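Local coordinates for Ice-binding protein 1 (Shewanella frigidimarina, PDB 6BG8) that adsorbs its bacterium onto ice and inhibits ice-crystal growth, lowering the freezing point of water below the melting point, at residues L119-T131 and T143-T157. Sequence-based numbering, arbitrary orientation.
Sequences LGNLTLTRGVYKT and TLDGEGDPDSVFIFT. With SO4 (sulfate ion), chain C.
Arg126 and Phe154 meet in the tight half of this contact, where the Phe154 ring is clamped on both faces. CA of Arg126 sits over one face, 3.8 Å from the ring centroid, as a CH-pi contact. Leu144 CB, from the ring's own segment, lies over the opposite face toward the rim. The Phe156 ring lies alongside the Tyr129 ring, with planes 17° apart but slid so that they barely overlap. Leu124 CD1 meets the edge of Phe156, 3.7 Å from CE2. Tyr129 CG is anti to the carbonyl carbon (chi1 -62°), which lays the phenol back along its own segment. Tyr129 OH gives a short 2.5 Å bond to Thr125 O, from above the carbonyl plane.

The two segments are matching parts of neighbouring coils of the right-handed beta-solenoid of the DUF3494 ice-binding domain, here the C-terminal part of the adhesin. Parallel ladders join 122-125 to 143-145 and 127-131 to 154-157, and the chain turns the corner at Arg126 and Gly127. Trp184 of the next coil stacks on Phe156.

The outer side is polar and watery. A water links Arg126 N, Asp145 O and Glu147 OE2. The Arg126 chain, in the conformer described, one of two, runs out alongside Ser152. There Arg126 NH1 donates to Ser152 OG (3.0 Å) and forms a salt bridge to Asp149 OD2 (3.1 Å). The guanidinium and carboxylate planes are 52° apart: OD2 lies in the guanidinium plane, but the carboxylate is met from above its own. Arg126 NE and NH2 hold a sulfate, probably from the crystallisation liquor, with Arg126 NH2 2.9 Å from sulfate O1; Met1 N binds it too. Thr123 and Thr143 stand side by side, OG1 of Thr123 3.6 Å from CB of Thr143.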
loop_
_atom_site.group_PDB
_atom_site.type_symbol
_atom_site.label_atom_id
_atom_site.label_comp_id
_atom_site.label_asym_id
_atom_site.label_seq_id
_atom_site.Cartn_x
_atom_site.Cartn_y
_atom_site.Cartn_z
ATOM N N LEU A 119 -15.259 10.653 2.796
ATOM C CA LEU A 119 -15.687 9.458 2.076
ATOM C C LEU A 119 -16.608 8.559 2.895
ATOM O O LEU A 119 -17.131 7.574 2.358
ATOM C CB LEU A 119 -14.463 8.661 1.600
ATOM C CG LEU A 119 -13.610 9.333 0.519
ATOM C CD1 LEU A 119 -12.318 8.567 0.256
ATOM C CD2 LEU A 119 -14.401 9.487 -0.767
ATOM N N GLY A 120 -16.844 8.877 4.166
ATOM C CA GLY A 120 -17.747 8.070 4.967
ATOM C C GLY A 120 -19.190 8.170 4.500
ATOM O O GLY A 120 -19.638 9.195 3.986
ATOM N N ASN A 121 -19.916 7.062 4.676
ATOM C CA ASN A 121 -21.343 6.934 4.353
ATOM C C ASN A 121 -21.622 7.092 2.863
ATOM O O ASN A 121 -22.761 7.366 2.464
ATOM C CB ASN A 121 -22.195 7.923 5.159
ATOM C CG ASN A 121 -22.183 7.625 6.643
ATOM O OD1 ASN A 121 -22.160 6.463 7.062
ATOM N ND2 ASN A 121 -22.197 8.676 7.454
ATOM N N LEU A 122 -20.606 6.913 2.023
ATOM C CA LEU A 122 -20.769 6.951 0.579
ATOM C C LEU A 122 -20.687 5.547 -0.004
ATOM O O LEU A 122 -20.035 4.660 0.554
ATOM C CB LEU A 122 -19.702 7.823 -0.084
ATOM C CG LEU A 122 -19.648 9.291 0.324
ATOM C CD1 LEU A 122 -18.566 9.989 -0.488
ATOM C CD2 LEU A 122 -21.009 9.933 0.099
ATOM N N THR A 123 -21.369 5.357 -1.132
ATOM C CA THR A 123 -21.173 4.199 -1.994
ATOM C C THR A 123 -20.702 4.725 -3.342
ATOM O O THR A 123 -21.427 5.481 -3.998
ATOM C CB THR A 123 -22.455 3.371 -2.138
ATOM O OG1 THR A 123 -22.854 2.872 -0.851
ATOM C CG2 THR A 123 -22.225 2.194 -3.081
ATOM N N LEU A 124 -19.489 4.362 -3.734
ATOM C CA LEU A 124 -18.888 4.840 -4.977
ATOM C C LEU A 124 -18.694 3.694 -5.957
ATOM O O LEU A 124 -18.358 2.572 -5.561
ATOM C CB LEU A 124 -17.537 5.518 -4.717
ATOM C CG LEU A 124 -17.594 6.818 -3.911
ATOM C CD1 LEU A 124 -16.183 7.395 -3.698
ATOM C CD2 LEU A 124 -18.517 7.826 -4.585
ATOM N N THR A 125 -18.882 3.992 -7.238
ATOM C CA THR A 125 -18.604 3.037 -8.296
ATOM C C THR A 125 -17.183 3.247 -8.824
ATOM O O THR A 125 -16.465 4.163 -8.408
ATOM C CB THR A 125 -19.659 3.159 -9.390
ATOM O OG1 THR A 125 -19.906 4.540 -9.658
ATOM C CG2 THR A 125 -20.953 2.546 -8.901
ATOM N N ARG A 126 -16.772 2.376 -9.739
ATOM C CA ARG A 126 -15.408 2.447 -10.237
ATOM C C ARG A 126 -15.164 3.772 -10.951
ATOM O O ARG A 126 -16.091 4.456 -11.400
ATOM C CB ARG A 126 -15.116 1.282 -11.176
ATOM C CG ARG A 126 -15.732 1.430 -12.536
ATOM C CD ARG A 126 -16.086 0.067 -13.070
ATOM N NE ARG A 126 -16.348 0.078 -14.499
ATOM C CZ ARG A 126 -16.245 -0.991 -15.275
ATOM N NH1 ARG A 126 -15.875 -2.158 -14.756
ATOM N NH2 ARG A 126 -16.502 -0.888 -16.574
ATOM N N GLY A 127 -13.901 4.136 -11.043
ATOM C CA GLY A 127 -13.529 5.381 -11.670
ATOM C C GLY A 127 -12.282 5.942 -11.022
ATOM O O GLY A 127 -11.624 5.281 -10.222
ATOM N N VAL A 128 -11.996 7.189 -11.391
ATOM C CA VAL A 128 -10.848 7.962 -10.928
ATOM C C VAL A 128 -11.381 9.169 -10.180
ATOM O O VAL A 128 -12.082 10.005 -10.767
ATOM C CB VAL A 128 -9.963 8.428 -12.093
ATOM C CG1 VAL A 128 -8.809 9.299 -11.562
ATOM C CG2 VAL A 128 -9.453 7.241 -12.887
ATOM N N TYR A 129 -11.028 9.279 -8.902
ATOM C CA TYR A 129 -11.543 10.327 -8.030
ATOM C C TYR A 129 -10.383 11.184 -7.554
ATOM O O TYR A 129 -9.488 10.692 -6.857
ATOM C CB TYR A 129 -12.297 9.710 -6.845
ATOM C CG TYR A 129 -13.494 8.905 -7.274
ATOM C CD1 TYR A 129 -13.378 7.554 -7.584
ATOM C CD2 TYR A 129 -14.741 9.502 -7.423
ATOM C CE1 TYR A 129 -14.472 6.820 -7.991
ATOM C CE2 TYR A 129 -15.847 8.769 -7.827
ATOM C CZ TYR A 129 -15.703 7.425 -8.110
ATOM O OH TYR A 129 -16.792 6.688 -8.526
ATOM N N LYS A 130 -10.401 12.461 -7.932
ATOM C CA LYS A 130 -9.281 13.368 -7.704
ATOM C C LYS A 130 -9.718 14.550 -6.851
ATOM O O LYS A 130 -10.827 15.072 -7.014
ATOM C CB LYS A 130 -8.720 13.870 -9.033
ATOM C CG LYS A 130 -7.473 14.735 -8.905
ATOM C CD LYS A 130 -7.034 15.192 -10.289
ATOM C CE LYS A 130 -5.942 16.262 -10.223
ATOM N NZ LYS A 130 -4.730 15.793 -9.487
ATOM N N THR A 131 -8.842 14.951 -5.931
ATOM C CA THR A 131 -8.985 16.203 -5.206
ATOM C C THR A 131 -7.593 16.688 -4.855
ATOM O O THR A 131 -6.671 15.887 -4.675
ATOM C CB THR A 131 -9.829 16.070 -3.932
ATOM O OG1 THR A 131 -9.934 17.351 -3.282
ATOM C CG2 THR A 131 -9.199 15.079 -2.981
ATOM N N THR A 143 -18.310 2.328 0.942
ATOM C CA THR A 143 -18.628 1.113 0.201
ATOM C C THR A 143 -18.194 1.303 -1.247
ATOM O O THR A 143 -18.565 2.291 -1.886
ATOM C CB THR A 143 -20.122 0.789 0.288
ATOM O OG1 THR A 143 -20.483 0.600 1.668
ATOM C CG2 THR A 143 -20.436 -0.489 -0.500
ATOM N N LEU A 144 -17.393 0.373 -1.758
ATOM C CA LEU A 144 -16.933 0.431 -3.142
ATOM C C LEU A 144 -17.664 -0.648 -3.929
ATOM O O LEU A 144 -17.581 -1.835 -3.592
ATOM C CB LEU A 144 -15.414 0.274 -3.226
ATOM C CG LEU A 144 -14.652 1.421 -2.540
ATOM C CD1 LEU A 144 -13.127 1.193 -2.539
ATOM C CD2 LEU A 144 -15.004 2.790 -3.113
ATOM N N ASP A 145 -18.393 -0.220 -4.965
ATOM C CA ASP A 145 -19.375 -1.028 -5.680
ATOM C C ASP A 145 -18.825 -1.317 -7.069
ATOM O O ASP A 145 -18.791 -0.427 -7.928
ATOM C CB ASP A 145 -20.712 -0.282 -5.746
ATOM C CG ASP A 145 -21.827 -1.070 -6.442
ATOM O OD1 ASP A 145 -21.586 -2.128 -7.055
ATOM O OD2 ASP A 145 -22.977 -0.597 -6.373
ATOM N N GLY A 146 -18.408 -2.562 -7.293
ATOM C CA GLY A 146 -17.898 -2.944 -8.595
ATOM C C GLY A 146 -18.935 -3.169 -9.671
ATOM O O GLY A 146 -18.564 -3.511 -10.797
ATOM N N GLU A 147 -20.221 -3.013 -9.346
ATOM C CA GLU A 147 -21.332 -3.120 -10.299
ATOM C C GLU A 147 -21.352 -4.468 -11.015
ATOM O O GLU A 147 -21.825 -4.578 -12.148
ATOM C CB GLU A 147 -21.307 -1.966 -11.312
ATOM C CG GLU A 147 -21.569 -0.618 -10.651
ATOM C CD GLU A 147 -21.435 0.545 -11.603
ATOM O OE1 GLU A 147 -22.475 1.130 -11.976
ATOM O OE2 GLU A 147 -20.290 0.875 -11.974
ATOM N N GLY A 148 -20.836 -5.502 -10.358
ATOM C CA GLY A 148 -20.893 -6.851 -10.872
ATOM C C GLY A 148 -19.685 -7.288 -11.660
ATOM O O GLY A 148 -19.642 -8.440 -12.107
ATOM N N ASP A 149 -18.716 -6.401 -11.866
ATOM C CA ASP A 149 -17.535 -6.702 -12.665
ATOM C C ASP A 149 -16.337 -6.835 -11.740
ATOM O O ASP A 149 -15.900 -5.829 -11.157
ATOM C CB ASP A 149 -17.296 -5.595 -13.693
ATOM C CG ASP A 149 -16.160 -5.905 -14.643
ATOM O OD1 ASP A 149 -15.464 -6.922 -14.460
ATOM O OD2 ASP A 149 -15.974 -5.119 -15.590
ATOM N N PRO A 150 -15.777 -8.034 -11.567
ATOM C CA PRO A 150 -14.620 -8.181 -10.667
ATOM C C PRO A 150 -13.391 -7.422 -11.129
ATOM O O PRO A 150 -12.455 -7.272 -10.336
ATOM C CB PRO A 150 -14.370 -9.696 -10.649
ATOM C CG PRO A 150 -15.654 -10.305 -11.121
ATOM C CD PRO A 150 -16.218 -9.328 -12.111
ATOM N N ASP A 151 -13.365 -6.935 -12.371
ATOM C CA ASP A 151 -12.236 -6.176 -12.895
ATOM C C ASP A 151 -12.342 -4.681 -12.625
ATOM O O ASP A 151 -11.449 -3.933 -13.038
ATOM C CB ASP A 151 -12.099 -6.412 -14.399
ATOM C CG ASP A 151 -11.736 -7.842 -14.734
ATOM O OD1 ASP A 151 -11.163 -8.535 -13.873
ATOM O OD2 ASP A 151 -12.022 -8.268 -15.869
ATOM N N SER A 152 -13.399 -4.228 -11.948
ATOM C CA SER A 152 -13.599 -2.795 -11.751
ATOM C C SER A 152 -12.443 -2.180 -10.974
ATOM O O SER A 152 -12.056 -2.680 -9.909
ATOM C CB SER A 152 -14.906 -2.532 -11.014
ATOM O OG SER A 152 -16.010 -2.780 -11.861
ATOM N N VAL A 153 -11.922 -1.071 -11.497
ATOM C CA VAL A 153 -10.753 -0.391 -10.944
ATOM C C VAL A 153 -11.206 0.904 -10.284
ATOM O O VAL A 153 -12.013 1.654 -10.850
ATOM C CB VAL A 153 -9.699 -0.112 -12.031
ATOM C CG1 VAL A 153 -8.652 0.885 -11.516
ATOM C CG2 VAL A 153 -9.029 -1.404 -12.452
ATOM N N PHE A 154 -10.692 1.164 -9.085
ATOM C CA PHE A 154 -10.969 2.378 -8.327
ATOM C C PHE A 154 -9.643 3.067 -8.041
ATOM O O PHE A 154 -8.743 2.454 -7.467
ATOM C CB PHE A 154 -11.667 2.065 -6.996
ATOM C CG PHE A 154 -12.957 1.310 -7.129
ATOM C CD1 PHE A 154 -12.968 -0.039 -7.469
ATOM C CD2 PHE A 154 -14.158 1.933 -6.840
ATOM C CE1 PHE A 154 -14.172 -0.741 -7.562
ATOM C CE2 PHE A 154 -15.360 1.240 -6.923
ATOM C CZ PHE A 154 -15.356 -0.105 -7.285
ATOM N N ILE A 155 -9.525 4.337 -8.425
ATOM C CA ILE A 155 -8.324 5.117 -8.157
ATOM C C ILE A 155 -8.740 6.371 -7.417
ATOM O O ILE A 155 -9.599 7.128 -7.891
ATOM C CB ILE A 155 -7.565 5.467 -9.444
ATOM C CG1 ILE A 155 -7.014 4.187 -10.079
ATOM C CG2 ILE A 155 -6.438 6.458 -9.149
ATOM C CD1 ILE A 155 -6.482 4.370 -11.492
ATOM N N PHE A 156 -8.145 6.578 -6.252
ATOM C CA PHE A 156 -8.295 7.800 -5.474
ATOM C C PHE A 156 -6.953 8.505 -5.469
ATOM O O PHE A 156 -5.949 7.927 -5.043
ATOM C CB PHE A 156 -8.757 7.490 -4.054
ATOM C CG PHE A 156 -10.094 6.830 -4.011
ATOM C CD1 PHE A 156 -10.209 5.449 -4.118
ATOM C CD2 PHE A 156 -11.244 7.592 -3.916
ATOM C CE1 PHE A 156 -11.463 4.848 -4.106
ATOM C CE2 PHE A 156 -12.484 6.999 -3.908
ATOM C CZ PHE A 156 -12.592 5.627 -4.005
ATOM N N THR A 157 -6.928 9.731 -5.982
ATOM C CA THR A 157 -5.667 10.439 -6.160
ATOM C C THR A 157 -5.778 11.823 -5.531
ATOM O O THR A 157 -6.611 12.639 -5.938
ATOM C CB THR A 157 -5.273 10.483 -7.638
ATOM O OG1 THR A 157 -4.055 11.215 -7.765
ATOM C CG2 THR A 157 -6.378 11.076 -8.525
HETATM S S SO4 C . -17.642 2.945 -16.207
HETATM O O1 SO4 C . -16.949 1.986 -17.057
HETATM O O2 SO4 C . -17.473 4.309 -16.693
HETATM O O3 SO4 C . -19.021 2.501 -16.083
HETATM O O4 SO4 C . -17.130 3.008 -14.859
HETATM O O HOH W 1 -21.249 2.963 2.869
HETATM O O HOH W 2 -18.173 0.121 -10.507
HETATM O O HOH W 3 -4.147 13.032 -10.190
#